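Local coordinates for protein alpha-1,3-glucanase (PDB 5ZRU) that hydrolyses alpha-1,3-glucan, this chain being the catalytic unit of a longer glycoside hydrolase family 87 enzyme that also probably binds carbohydrate through other modules, at residues 122-126 with 289-294; 401-406 with 424-429; 407-413 with 431-437; 302-306 with 323-327; 231-237 with 266-272. The contacts are given in a common frame with arbitrary orientation. Numbering follows the deposited sequence.

Contact 1 of 5, residues 122-126 with 289-294. With ZN (zinc ion), chain G.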
# COMPACT_ATOMS: atom_id res chain seq x y z
N ASP A 122 14.29 13.41 -4.99
CA ASP A 122 13.68 12.34 -4.20
C ASP A 122 12.65 12.86 -3.20
O ASP A 122 12.21 12.09 -2.34
CB ASP A 122 14.76 11.53 -3.47
CG ASP A 122 15.52 12.33 -2.43
OD1 ASP A 122 15.28 13.55 -2.29
OD2 ASP A 122 16.38 11.72 -1.76
N HIS A 123 12.28 14.12 -3.28
CA HIS A 123 11.20 14.64 -2.45
C HIS A 123 10.05 15.07 -3.34
O HIS A 123 10.28 15.79 -4.32
CB HIS A 123 11.66 15.83 -1.61
CG HIS A 123 12.41 15.46 -0.38
ND1 HIS A 123 13.61 14.77 -0.41
CD2 HIS A 123 12.14 15.68 0.93
CE1 HIS A 123 14.04 14.58 0.83
NE2 HIS A 123 13.17 15.13 1.66
N PRO A 124 8.81 14.69 -3.03
CA PRO A 124 7.69 15.08 -3.89
C PRO A 124 7.37 16.56 -3.78
O PRO A 124 7.59 17.19 -2.74
CB PRO A 124 6.53 14.23 -3.36
CG PRO A 124 6.87 13.98 -1.93
CD PRO A 124 8.38 13.85 -1.89
N ALA A 125 6.85 17.11 -4.87
CA ALA A 125 6.26 18.43 -4.91
C ALA A 125 4.77 18.30 -5.18
O ALA A 125 4.30 17.28 -5.71
CB ALA A 125 6.93 19.31 -5.98
N ASP A 126 4.01 19.33 -4.81
CA ASP A 126 2.56 19.22 -4.77
C ASP A 126 1.87 19.84 -5.98
O ASP A 126 0.64 19.76 -6.07
CB ASP A 126 2.03 19.87 -3.49
CG ASP A 126 2.40 19.08 -2.24
OD1 ASP A 126 2.31 17.83 -2.28
OD2 ASP A 126 2.79 19.70 -1.23
N ARG A 289 -3.64 16.25 0.87
CA ARG A 289 -3.06 16.19 -0.47
C ARG A 289 -1.55 16.40 -0.50
O ARG A 289 -0.97 16.43 -1.59
CB ARG A 289 -3.71 17.21 -1.41
CG ARG A 289 -3.63 18.66 -0.92
CD ARG A 289 -4.09 19.65 -2.01
NE ARG A 289 -3.06 19.93 -3.01
CZ ARG A 289 -2.09 20.82 -2.86
NH1 ARG A 289 -2.00 21.52 -1.73
NH2 ARG A 289 -1.20 21.02 -3.83
N SER A 290 -0.90 16.54 0.66
CA SER A 290 0.53 16.80 0.71
C SER A 290 1.18 16.00 1.84
O SER A 290 0.59 15.80 2.90
CB SER A 290 0.81 18.30 0.91
OG SER A 290 2.20 18.54 1.14
N ARG A 291 2.42 15.57 1.60
CA ARG A 291 3.26 14.99 2.65
C ARG A 291 3.84 16.04 3.59
O ARG A 291 4.41 15.65 4.62
CB ARG A 291 4.42 14.20 2.04
CG ARG A 291 4.04 12.86 1.46
CD ARG A 291 5.29 12.03 1.14
NE ARG A 291 5.99 11.60 2.35
CZ ARG A 291 7.03 10.77 2.33
NH1 ARG A 291 7.47 10.28 1.18
NH2 ARG A 291 7.62 10.41 3.47
N TYR A 292 3.74 17.32 3.25
CA TYR A 292 4.33 18.40 4.06
C TYR A 292 5.79 18.11 4.42
O TYR A 292 6.22 18.31 5.56
CB TYR A 292 3.51 18.63 5.33
CG TYR A 292 2.14 19.25 5.13
CD1 TYR A 292 2.00 20.63 4.96
CD2 TYR A 292 0.99 18.47 5.15
CE1 TYR A 292 0.75 21.20 4.82
CE2 TYR A 292 -0.26 19.04 5.00
CZ TYR A 292 -0.37 20.40 4.83
OH TYR A 292 -1.61 20.99 4.68
N GLY A 293 6.55 17.61 3.45
CA GLY A 293 7.95 17.28 3.66
C GLY A 293 8.27 16.45 4.89
O GLY A 293 9.15 16.80 5.67
N GLU A 294 7.57 15.32 5.05
CA GLU A 294 7.69 14.41 6.19
C GLU A 294 7.20 15.01 7.51
O GLU A 294 7.40 14.39 8.57
CB GLU A 294 9.12 13.89 6.38
CG GLU A 294 9.70 13.22 5.15
CD GLU A 294 10.72 14.09 4.42
OE1 GLU A 294 10.33 14.78 3.46
OE2 GLU A 294 11.89 14.10 4.83
ZN ZN G . 13.22 15.20 3.72
O HOH W 1 -0.38 17.55 -4.45
O HOH W 2 3.82 16.02 -0.82
O HOH W 3 15.38 14.48 4.48
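A zinc ion fastens one end of this surface contact. His123 NE2 binds it at 2.1 Å and Glu294 OE2 at 2.0 Å, with water 3 completing the modelled ligands within these coordinates at 2.4 Å from the ion. The other imidazole nitrogen, His123 ND1, is hydrogen-bonded to Asp122 OD1 (2.8 Å), which fixes the ring orientation; Tyr468 holds the second oxygen of that carboxylate.

Direct hydrogen bonds gather at the opposite end of 122-126. Ser290 OG donates to Asp126 OD2 over 2.7 Å and accepts from Tyr292 N at 2.9 Å, so the same hydroxyl closes an ST turn. Arg289 NH2 makes a weak bond to Asp126 O (3.2 Å) while also bonding to Gly89. Water 2 links the segments further, donating to Asp126 OD1 and accepting from Arg291 N, both at 2.8 Å.

Apolar packing is slight: Pro124 CG rests against Arg291 CD at 4.0 Å. The Arg291 guanidinium lies close to that of Arg406 and forms a weak, long ion pair with Asp375, a calcium ligand.

Segment 122-126 belongs to the D1 part of the catalytic unit and 289-294, a loop after strand 277-285, to D2. With only about 300 Å² buried, metal coordination and polar bonds, rather than a hydrophobic core, join the two parts here.

Contact 2 of 5, residues 401-406 with 424-429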
# COMPACT_ATOMS: atom_id res chain seq x y z
N ILE A 401 0.34 -6.90 -2.70
CA ILE A 401 0.97 -5.58 -2.66
C ILE A 401 1.13 -5.13 -4.10
O ILE A 401 1.99 -5.66 -4.83
CB ILE A 401 2.31 -5.63 -1.91
CG1 ILE A 401 2.07 -6.23 -0.52
CG2 ILE A 401 2.94 -4.22 -1.83
CD1 ILE A 401 3.32 -6.56 0.24
N GLU A 402 0.32 -4.16 -4.52
CA GLU A 402 0.18 -3.80 -5.92
C GLU A 402 0.39 -2.30 -6.12
O GLU A 402 0.04 -1.49 -5.27
CB GLU A 402 -1.22 -4.17 -6.43
CG GLU A 402 -1.53 -5.67 -6.44
CD GLU A 402 -3.02 -5.94 -6.49
OE1 GLU A 402 -3.78 -5.28 -5.74
OE2 GLU A 402 -3.45 -6.81 -7.29
N ASN A 403 0.97 -1.96 -7.28
CA ASN A 403 0.98 -0.59 -7.81
C ASN A 403 1.75 0.39 -6.93
O ASN A 403 1.47 1.59 -6.95
CB ASN A 403 -0.43 -0.06 -8.06
CG ASN A 403 -1.22 -0.93 -9.02
OD1 ASN A 403 -2.20 -1.55 -8.62
ND2 ASN A 403 -0.79 -0.98 -10.28
N ASN A 404 2.71 -0.10 -6.14
CA ASN A 404 3.62 0.80 -5.42
C ASN A 404 4.26 1.76 -6.42
O ASN A 404 4.67 1.34 -7.50
CB ASN A 404 4.70 -0.01 -4.72
CG ASN A 404 4.87 0.37 -3.28
OD1 ASN A 404 4.09 -0.05 -2.44
ND2 ASN A 404 5.89 1.17 -2.98
N TRP A 405 4.29 3.06 -6.10
CA TRP A 405 4.90 4.02 -7.03
C TRP A 405 6.15 4.69 -6.46
O TRP A 405 6.65 5.65 -7.05
CB TRP A 405 3.89 5.07 -7.49
CG TRP A 405 2.96 5.67 -6.46
CD1 TRP A 405 1.75 5.17 -6.07
CD2 TRP A 405 3.15 6.90 -5.75
NE1 TRP A 405 1.18 6.01 -5.14
CE2 TRP A 405 2.02 7.08 -4.92
CE3 TRP A 405 4.17 7.85 -5.72
CZ2 TRP A 405 1.89 8.17 -4.07
CZ3 TRP A 405 4.03 8.95 -4.87
CH2 TRP A 405 2.90 9.10 -4.06
N ARG A 406 6.66 4.20 -5.34
CA ARG A 406 7.96 4.64 -4.85
C ARG A 406 8.52 3.55 -3.95
O ARG A 406 7.77 2.90 -3.21
CB ARG A 406 7.85 5.96 -4.07
CG ARG A 406 9.18 6.40 -3.47
CD ARG A 406 9.07 7.73 -2.75
NE ARG A 406 10.37 8.14 -2.26
CZ ARG A 406 10.61 9.31 -1.67
NH1 ARG A 406 9.62 10.18 -1.51
NH2 ARG A 406 11.83 9.61 -1.25
N LEU A 424 2.17 -11.66 -2.63
CA LEU A 424 2.05 -11.44 -4.07
C LEU A 424 2.32 -9.96 -4.30
O LEU A 424 1.62 -9.11 -3.73
CB LEU A 424 0.66 -11.85 -4.58
CG LEU A 424 0.24 -11.55 -6.02
CD1 LEU A 424 1.16 -12.26 -7.01
CD2 LEU A 424 -1.22 -11.96 -6.23
N ILE A 425 3.35 -9.65 -5.08
CA ILE A 425 3.81 -8.28 -5.24
C ILE A 425 3.87 -7.99 -6.73
O ILE A 425 4.64 -8.62 -7.45
CB ILE A 425 5.19 -8.06 -4.58
CG1 ILE A 425 5.18 -8.58 -3.14
CG2 ILE A 425 5.53 -6.57 -4.58
CD1 ILE A 425 6.56 -8.57 -2.46
N VAL A 426 3.05 -7.03 -7.19
CA VAL A 426 2.78 -6.85 -8.61
C VAL A 426 2.86 -5.38 -9.00
O VAL A 426 2.33 -4.51 -8.29
CB VAL A 426 1.39 -7.41 -8.99
CG1 VAL A 426 1.17 -7.37 -10.51
CG2 VAL A 426 1.23 -8.83 -8.47
N ASP A 427 3.53 -5.09 -10.12
CA ASP A 427 3.42 -3.80 -10.81
C ASP A 427 4.01 -2.63 -10.01
O ASP A 427 3.39 -1.57 -9.90
CB ASP A 427 1.96 -3.50 -11.19
CG ASP A 427 1.45 -4.39 -12.30
OD1 ASP A 427 2.28 -4.89 -13.08
OD2 ASP A 427 0.22 -4.57 -12.39
N THR A 428 5.21 -2.80 -9.46
CA THR A 428 5.84 -1.66 -8.81
C THR A 428 6.33 -0.66 -9.87
O THR A 428 6.61 -1.02 -11.01
CB THR A 428 7.02 -2.08 -7.93
OG1 THR A 428 8.06 -2.64 -8.73
CG2 THR A 428 6.58 -3.11 -6.90
N VAL A 429 6.41 0.61 -9.46
CA VAL A 429 6.88 1.68 -10.33
C VAL A 429 8.02 2.40 -9.62
O VAL A 429 7.86 2.83 -8.47
CB VAL A 429 5.76 2.68 -10.68
CG1 VAL A 429 6.33 3.87 -11.44
CG2 VAL A 429 4.67 1.98 -11.53
O HOH W 4 1.58 0.62 -10.86
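Leu424 opens the pairing with its carbonyl, as Ile401 N donates to Leu424 O at 2.8 Å. Ile425 lies directly beside Ile401 in parallel register, and their side chains share one face of the sheet, with Ile401 CB 4.3 Å from Ile425 CG2. At Val426 both backbone groups are used: Val426 N donates to Ile401 O (2.9 Å), and Val426 O accepts from Asn403 N (3.1 Å). Its side chain lies with that of Glu402 on the other face, where Glu402 is paired with Arg371 and Arg20.

Asp427 ends the strand by entering the left-handed helical region, as its partner Asn403 does, so the two chains bend together and stay in register. Water 4 spans this bend, accepting from Asn403 ND2 at 2.9 Å and lying 3.0 Å from Asp427 O. Thr428 CG2 then packs on Asn404 CB at 4.2 Å. Val429 restores a backbone bond, Val429 N to Asn404 O (2.7 Å), and its CB meets Trp405 CB at 4.4 Å.

Such stacking of equivalent strands and turns is the hallmark of the parallel beta-helix. Strand 400-402 lies between 369-371 and 424-426, and the latter is flanked in turn by 451-459. Strand 132-144 of the D1 part covers the turn, its Leu134 touching Trp405 and Val429 and its Phe135 stacking on the indole, while the Asp427 carboxylate bonds to Gly51, Gln52 and Asn460.

Contact 3 of 5, residues 407-413 with 431-437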
# COMPACT_ATOMS: atom_id res chain seq x y z
N ALA A 407 9.83 3.35 -4.03
CA ALA A 407 10.55 2.42 -3.13
C ALA A 407 10.03 1.00 -3.39
O ALA A 407 9.90 0.60 -4.56
CB ALA A 407 10.44 2.90 -1.68
N ALA A 408 9.76 0.20 -2.36
CA ALA A 408 9.52 -1.22 -2.55
C ALA A 408 8.20 -1.67 -1.94
O ALA A 408 7.66 -1.04 -1.03
CB ALA A 408 10.66 -2.06 -1.95
N GLY A 409 7.69 -2.80 -2.43
CA GLY A 409 6.51 -3.39 -1.81
C GLY A 409 6.74 -3.78 -0.36
O GLY A 409 5.89 -3.53 0.50
N ILE A 410 7.88 -4.40 -0.07
CA ILE A 410 8.25 -4.82 1.28
C ILE A 410 9.69 -4.41 1.53
O ILE A 410 10.54 -4.60 0.65
CB ILE A 410 8.10 -6.35 1.47
CG1 ILE A 410 6.63 -6.76 1.30
CG2 ILE A 410 8.67 -6.78 2.83
CD1 ILE A 410 6.40 -8.26 1.47
N ALA A 411 9.97 -3.86 2.71
CA ALA A 411 11.33 -3.42 3.02
C ALA A 411 11.68 -3.70 4.48
O ALA A 411 10.87 -3.48 5.38
CB ALA A 411 11.50 -1.92 2.75
N PHE A 412 12.93 -4.15 4.71
CA PHE A 412 13.48 -4.25 6.05
C PHE A 412 14.75 -3.41 6.09
O PHE A 412 15.60 -3.51 5.19
CB PHE A 412 13.81 -5.70 6.46
CG PHE A 412 12.61 -6.63 6.53
CD1 PHE A 412 11.43 -6.23 7.13
CD2 PHE A 412 12.69 -7.91 5.98
CE1 PHE A 412 10.33 -7.09 7.20
CE2 PHE A 412 11.60 -8.78 6.04
CZ PHE A 412 10.42 -8.37 6.64
N PHE A 413 14.89 -2.59 7.13
CA PHE A 413 16.03 -1.69 7.25
C PHE A 413 16.94 -1.98 8.44
O PHE A 413 17.98 -1.31 8.58
CB PHE A 413 15.53 -0.25 7.29
CG PHE A 413 14.74 0.13 6.07
CD1 PHE A 413 15.33 0.07 4.82
CD2 PHE A 413 13.41 0.50 6.16
CE1 PHE A 413 14.61 0.38 3.67
CE2 PHE A 413 12.69 0.82 5.01
CZ PHE A 413 13.29 0.76 3.77
N GLY A 431 10.74 1.21 -8.46
CA GLY A 431 11.35 0.50 -7.36
C GLY A 431 11.33 -1.01 -7.46
O GLY A 431 11.53 -1.56 -8.54
N SER A 432 11.06 -1.67 -6.34
CA SER A 432 11.35 -3.09 -6.18
C SER A 432 10.16 -3.77 -5.52
O SER A 432 9.37 -3.12 -4.83
CB SER A 432 12.59 -3.30 -5.30
OG SER A 432 13.69 -2.55 -5.78
N ALA A 433 10.03 -5.08 -5.72
CA ALA A 433 9.09 -5.83 -4.90
C ALA A 433 9.57 -5.91 -3.46
O ALA A 433 8.79 -5.75 -2.52
CB ALA A 433 8.86 -7.23 -5.45
N ILE A 434 10.88 -6.14 -3.29
CA ILE A 434 11.51 -6.31 -1.99
C ILE A 434 12.80 -5.51 -1.98
O ILE A 434 13.59 -5.60 -2.93
CB ILE A 434 11.83 -7.79 -1.70
CG1 ILE A 434 10.56 -8.61 -1.49
CG2 ILE A 434 12.75 -7.92 -0.49
CD1 ILE A 434 10.82 -10.10 -1.55
N ARG A 435 13.04 -4.75 -0.91
CA ARG A 435 14.33 -4.09 -0.76
C ARG A 435 14.80 -4.17 0.68
O ARG A 435 14.01 -4.27 1.62
CB ARG A 435 14.30 -2.62 -1.24
CG ARG A 435 13.70 -1.62 -0.26
CD ARG A 435 13.82 -0.20 -0.82
NE ARG A 435 13.16 0.78 0.04
CZ ARG A 435 13.48 2.07 0.07
NH1 ARG A 435 14.46 2.53 -0.70
NH2 ARG A 435 12.83 2.89 0.89
N MET A 436 16.12 -4.18 0.84
CA MET A 436 16.75 -3.97 2.13
C MET A 436 17.86 -2.96 1.92
O MET A 436 18.55 -3.01 0.89
CB MET A 436 17.31 -5.27 2.70
CG MET A 436 16.28 -6.39 2.86
SD MET A 436 17.01 -7.91 3.49
CE MET A 436 17.50 -7.43 5.15
N ASN A 437 18.03 -2.03 2.85
CA ASN A 437 19.23 -1.20 2.82
C ASN A 437 19.61 -0.83 4.24
O ASN A 437 18.87 -1.10 5.19
CB ASN A 437 19.06 0.04 1.91
CG ASN A 437 18.08 1.09 2.45
OD1 ASN A 437 18.01 1.36 3.64
ND2 ASN A 437 17.33 1.71 1.53
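Five backbone hydrogen bonds run between 407-413 and 431-437. Ser432 N donates to Ala407 O (3.1 Å) and Gly409 N to Ser432 O (2.9 Å). At the corner that both chains turn, Ile410 N reaches Ala433 O (2.9 Å); beyond it Arg435 N bonds to Ile410 O (3.0 Å) and Phe412 N to Arg435 O (3.3 Å). The pairing then loosens: Phe412 O and Asn437 N, 3.7 Å apart, are buried without a hydrogen-bond partner in the model, although Met436 CA makes a CA-H...O contact to Phe412 O at 3.3 Å.

Two parallel strand pairs joined by matching corners are what successive coils of a parallel beta-helix present, here with Ile410, Ile434 and Met436 on one face and Ala408, Ala411 and Arg435 on the other.

The polar side chains find partners in adjoining parts of the fold. Ser432 OG bonds to Gly473 O, and Asn437 OD1 to Val439 N. Asp376 serves the neighbourhood twice, accepting from Ala408 N and forming a salt bridge with Arg435. The Arg435 guanidinium lies between Ala407 CB on one face and the Phe413 ring on the opposite face; Ala407 CB is 3.5 Å and Phe413 CZ 3.6 Å from Arg435 NH2.

Contact 4 of 5, residues 302-306 with 323-327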
# COMPACT_ATOMS: atom_id res chain seq x y z
N MET A 302 -1.59 6.14 14.28
CA MET A 302 -0.30 6.67 14.75
C MET A 302 -0.07 6.37 16.22
O MET A 302 -1.02 6.18 16.99
CB MET A 302 -0.22 8.19 14.57
CG MET A 302 -0.29 8.68 13.16
SD MET A 302 -0.40 10.49 13.11
CE MET A 302 -2.18 10.76 13.21
N ASP A 303 1.22 6.35 16.59
CA ASP A 303 1.75 6.45 17.96
C ASP A 303 1.73 5.13 18.73
O ASP A 303 2.40 4.18 18.30
CB ASP A 303 1.05 7.60 18.69
CG ASP A 303 1.33 8.93 18.03
OD1 ASP A 303 2.52 9.20 17.73
OD2 ASP A 303 0.38 9.70 17.77
N ASN A 304 1.02 5.04 19.87
CA ASN A 304 1.24 3.95 20.84
C ASN A 304 0.17 2.86 20.73
O ASN A 304 -0.96 3.04 21.18
CB ASN A 304 1.26 4.50 22.27
CG ASN A 304 2.25 5.62 22.46
OD1 ASN A 304 1.88 6.71 22.92
ND2 ASN A 304 3.51 5.37 22.13
N PHE A 305 0.55 1.71 20.19
CA PHE A 305 -0.42 0.66 19.87
C PHE A 305 -0.48 -0.45 20.93
O PHE A 305 -1.28 -1.37 20.78
CB PHE A 305 -0.10 0.04 18.50
CG PHE A 305 -0.42 0.92 17.30
CD1 PHE A 305 0.34 2.05 17.02
CD2 PHE A 305 -1.45 0.58 16.43
CE1 PHE A 305 0.06 2.84 15.90
CE2 PHE A 305 -1.73 1.36 15.29
CZ PHE A 305 -0.97 2.49 15.03
N GLY A 306 0.32 -0.39 21.99
CA GLY A 306 0.15 -1.33 23.08
C GLY A 306 0.66 -2.74 22.79
O GLY A 306 1.55 -2.95 21.96
N PHE A 323 -0.43 3.30 8.27
CA PHE A 323 -0.07 3.08 9.67
C PHE A 323 1.35 3.56 9.90
O PHE A 323 2.25 3.21 9.13
CB PHE A 323 -0.11 1.58 10.05
CG PHE A 323 -1.48 0.97 10.09
CD1 PHE A 323 -2.18 0.71 8.91
CD2 PHE A 323 -2.07 0.66 11.30
CE1 PHE A 323 -3.45 0.13 8.95
CE2 PHE A 323 -3.32 0.07 11.34
CZ PHE A 323 -4.01 -0.19 10.18
N TRP A 324 1.59 4.29 10.98
CA TRP A 324 2.95 4.52 11.46
C TRP A 324 3.02 4.11 12.93
O TRP A 324 2.57 4.83 13.82
CB TRP A 324 3.38 5.98 11.29
CG TRP A 324 4.85 6.13 11.50
CD1 TRP A 324 5.51 6.27 12.70
CD2 TRP A 324 5.86 6.11 10.49
NE1 TRP A 324 6.87 6.35 12.48
CE2 TRP A 324 7.11 6.27 11.13
CE3 TRP A 324 5.83 5.99 9.09
CZ2 TRP A 324 8.31 6.30 10.41
CZ3 TRP A 324 7.03 6.03 8.38
CH2 TRP A 324 8.25 6.18 9.05
N VAL A 325 3.58 2.92 13.19
CA VAL A 325 3.60 2.35 14.53
C VAL A 325 4.91 2.76 15.18
O VAL A 325 5.98 2.33 14.75
CB VAL A 325 3.43 0.83 14.49
CG1 VAL A 325 3.28 0.26 15.91
CG2 VAL A 325 2.21 0.49 13.65
N GLY A 326 4.83 3.60 16.21
CA GLY A 326 6.05 4.04 16.86
C GLY A 326 5.86 5.14 17.87
O GLY A 326 5.10 6.09 17.64
N ASP A 327 6.55 5.02 18.99
CA ASP A 327 6.47 5.99 20.07
C ASP A 327 7.54 7.06 19.92
O ASP A 327 8.72 6.74 19.79
CB ASP A 327 6.64 5.32 21.43
CG ASP A 327 6.72 6.33 22.55
OD1 ASP A 327 5.78 7.16 22.64
OD2 ASP A 327 7.70 6.30 23.31
O HOH W 5 3.75 7.13 15.48
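Phe305 takes an m rotamer that lays its ring across the start of 323-327. Val325, in the t rotamer, places CG2 over the ring face, a CH-pi contact 4.0 Å from the centroid, while Phe305 CE2 approaches the edge of the Phe323 ring, 4.1 Å from CD2. Asn304, also m, extends its amide so that ND2 donates to Asp327 OD1 at 2.9 Å; that carboxylate, on a t side chain, is held further by His330.

Asp303 has positive phi at the corner and points its CB away, its carboxylate bonding to Ser270. Its backbone does the pairing: Gly326 N donates to Asp303 O (3.3 Å), and Asp303 N weakly to Trp324 O (3.4 Å), a gap that water 5 also bridges. Trp324, in t, carries its indole away from 302-306 to a cation-pi contact with Lys299, near the calcium ligand Asp352. Parallel chains turning beside each other, with aromatic and aliphatic side chains stacked coil upon coil, are characteristic of a parallel beta-helix.

Contact 5 of 5, residues 231-237 with 266-272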
# COMPACT_ATOMS: atom_id res chain seq x y z
N ASN A 231 -10.52 17.35 13.03
CA ASN A 231 -9.12 17.37 13.42
C ASN A 231 -8.68 15.95 13.72
O ASN A 231 -9.44 14.99 13.51
CB ASN A 231 -8.87 18.28 14.63
CG ASN A 231 -7.54 19.01 14.52
OD1 ASN A 231 -6.45 18.40 14.65
ND2 ASN A 231 -7.61 20.31 14.27
N MET A 232 -7.45 15.81 14.21
CA MET A 232 -6.94 14.49 14.57
C MET A 232 -7.77 13.91 15.71
O MET A 232 -8.14 14.62 16.66
CB MET A 232 -5.46 14.60 14.98
CG MET A 232 -4.77 13.25 15.30
SD MET A 232 -3.10 13.45 15.91
CE MET A 232 -2.29 14.28 14.52
N TRP A 233 -8.10 12.63 15.61
CA TRP A 233 -8.80 11.93 16.68
C TRP A 233 -7.75 11.36 17.63
O TRP A 233 -7.06 10.40 17.28
CB TRP A 233 -9.71 10.85 16.12
CG TRP A 233 -10.60 10.18 17.16
CD1 TRP A 233 -10.81 10.59 18.45
CD2 TRP A 233 -11.35 8.97 16.99
NE1 TRP A 233 -11.66 9.72 19.09
CE2 TRP A 233 -12.01 8.71 18.22
CE3 TRP A 233 -11.55 8.09 15.92
CZ2 TRP A 233 -12.84 7.61 18.41
CZ3 TRP A 233 -12.37 6.99 16.11
CH2 TRP A 233 -13.01 6.76 17.34
N LYS A 234 -7.63 11.94 18.82
CA LYS A 234 -6.63 11.51 19.80
C LYS A 234 -7.32 10.62 20.83
O LYS A 234 -8.20 11.08 21.57
CB LYS A 234 -5.97 12.71 20.47
CG LYS A 234 -5.22 13.57 19.47
CD LYS A 234 -4.64 14.83 20.10
CE LYS A 234 -3.95 15.67 19.03
NZ LYS A 234 -3.03 16.69 19.62
N ILE A 235 -6.92 9.36 20.86
CA ILE A 235 -7.57 8.35 21.68
C ILE A 235 -6.64 8.08 22.86
O ILE A 235 -5.68 7.32 22.74
CB ILE A 235 -7.87 7.09 20.86
CG1 ILE A 235 -8.82 7.45 19.71
CG2 ILE A 235 -8.47 5.99 21.75
CD1 ILE A 235 -9.15 6.27 18.78
N GLY A 236 -6.94 8.73 23.99
CA GLY A 236 -6.01 8.80 25.10
C GLY A 236 -5.03 9.96 24.93
O GLY A 236 -4.97 10.62 23.89
N SER A 237 -4.24 10.19 25.98
CA SER A 237 -3.22 11.24 25.95
C SER A 237 -1.94 10.67 26.53
O SER A 237 -1.94 9.64 27.19
CB SER A 237 -3.65 12.48 26.74
OG SER A 237 -3.63 12.21 28.14
N SER A 266 -3.64 17.39 11.40
CA SER A 266 -5.04 17.71 11.64
C SER A 266 -6.00 16.60 11.21
O SER A 266 -7.18 16.87 10.97
CB SER A 266 -5.40 19.02 10.93
OG SER A 266 -4.59 20.06 11.44
N GLY A 267 -5.52 15.37 11.13
CA GLY A 267 -6.40 14.25 10.83
C GLY A 267 -5.69 12.95 11.14
O GLY A 267 -4.52 12.93 11.55
N GLY A 268 -6.40 11.84 10.93
CA GLY A 268 -5.90 10.55 11.33
C GLY A 268 -6.14 10.30 12.81
O GLY A 268 -6.65 11.15 13.55
N ILE A 269 -5.76 9.10 13.25
CA ILE A 269 -5.99 8.65 14.62
C ILE A 269 -4.66 8.49 15.34
O ILE A 269 -3.76 7.80 14.84
CB ILE A 269 -6.78 7.33 14.64
CG1 ILE A 269 -8.21 7.57 14.15
CG2 ILE A 269 -6.79 6.73 16.05
CD1 ILE A 269 -9.07 6.28 14.06
N SER A 270 -4.54 9.10 16.52
CA SER A 270 -3.36 8.92 17.37
C SER A 270 -3.77 8.10 18.57
O SER A 270 -4.60 8.54 19.38
CB SER A 270 -2.78 10.27 17.81
OG SER A 270 -1.86 10.10 18.88
N PHE A 271 -3.21 6.89 18.70
CA PHE A 271 -3.46 6.03 19.85
C PHE A 271 -2.46 6.33 20.96
O PHE A 271 -1.25 6.41 20.71
CB PHE A 271 -3.33 4.55 19.48
CG PHE A 271 -4.40 4.03 18.54
CD1 PHE A 271 -5.74 4.07 18.88
CD2 PHE A 271 -4.03 3.43 17.34
CE1 PHE A 271 -6.71 3.55 18.03
CE2 PHE A 271 -4.98 2.91 16.48
CZ PHE A 271 -6.33 2.98 16.83
N ARG A 272 -2.96 6.45 22.19
CA ARG A 272 -2.13 6.51 23.39
C ARG A 272 -2.58 5.38 24.31
O ARG A 272 -3.25 5.60 25.33
CB ARG A 272 -2.23 7.89 24.08
CG ARG A 272 -1.80 9.05 23.21
CD ARG A 272 -0.31 8.98 22.89
NE ARG A 272 0.12 10.11 22.06
CZ ARG A 272 1.35 10.24 21.56
NH1 ARG A 272 2.27 9.31 21.78
NH2 ARG A 272 1.65 11.31 20.82
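Strands 233-235 and 269-272 lie side by side, their axes 4.8 Å apart at closest approach and 13° from parallel, bonded from Trp233 N to Gly268 O, Ser270 N to Trp233 O, Ile235 N to Ser270 O and Arg272 N to Ile235 O, each at 2.9 Å. On one face the side chains interlock. Ile235 CD1 fits between two neighbours, 3.6 Å from Ile269 CG2 and 3.7 Å from Phe271 CE1, and Ile269 CD1 presses on the Trp233 indole at CE3 (3.6 Å).

Met232, fully extended up to its sulfur, lies along the second segment, with CG 3.3 Å from Gly268 O and SD 3.7 Å from Ser270 CB. The glycines before the strand leave room for close approach: Met232 and Gly267 come within 3.8 Å, CA to CA. At the far end the bare backbone of Gly236 provides the hollow, where a CB would collide with Arg272 O; Arg272 CB sits 3.6 Å from both Gly236 C and Ser237 O.

This is a pair of parallel beta-helix strands near the N-terminal end of the D2 part. Helix 203-216 packs against Trp233, strand 277-285 lies under Ile269 and Phe271, and the next strands, 301-302 and 304-305, continue the sheet beyond 269-273.

In the fold
Contacts 2 to 5 all lie in the parallel beta-helix of the D2 part. Along the chain contact 5 comes first, then contact 4, whose segment 302-306 adds the next coil to strand 269-273; their centres are 11 Å apart. Contacts 2 and 3 also lie 11 Å apart, centre to centre, and their segments alternate, so that they are different sides of the same two coils, meeting through Ile401, Ile410, Ile425 and Ala433. Contacts 3, 4 and 5 share one long sheet, although 3 and 5 are about 29 Å apart between centres. Contact 1 spans the longest sequence gap, joining D1 to D2, and touches contact 2 at Arg406, so that D1 and D2 meet at the zinc site and beside Arg406.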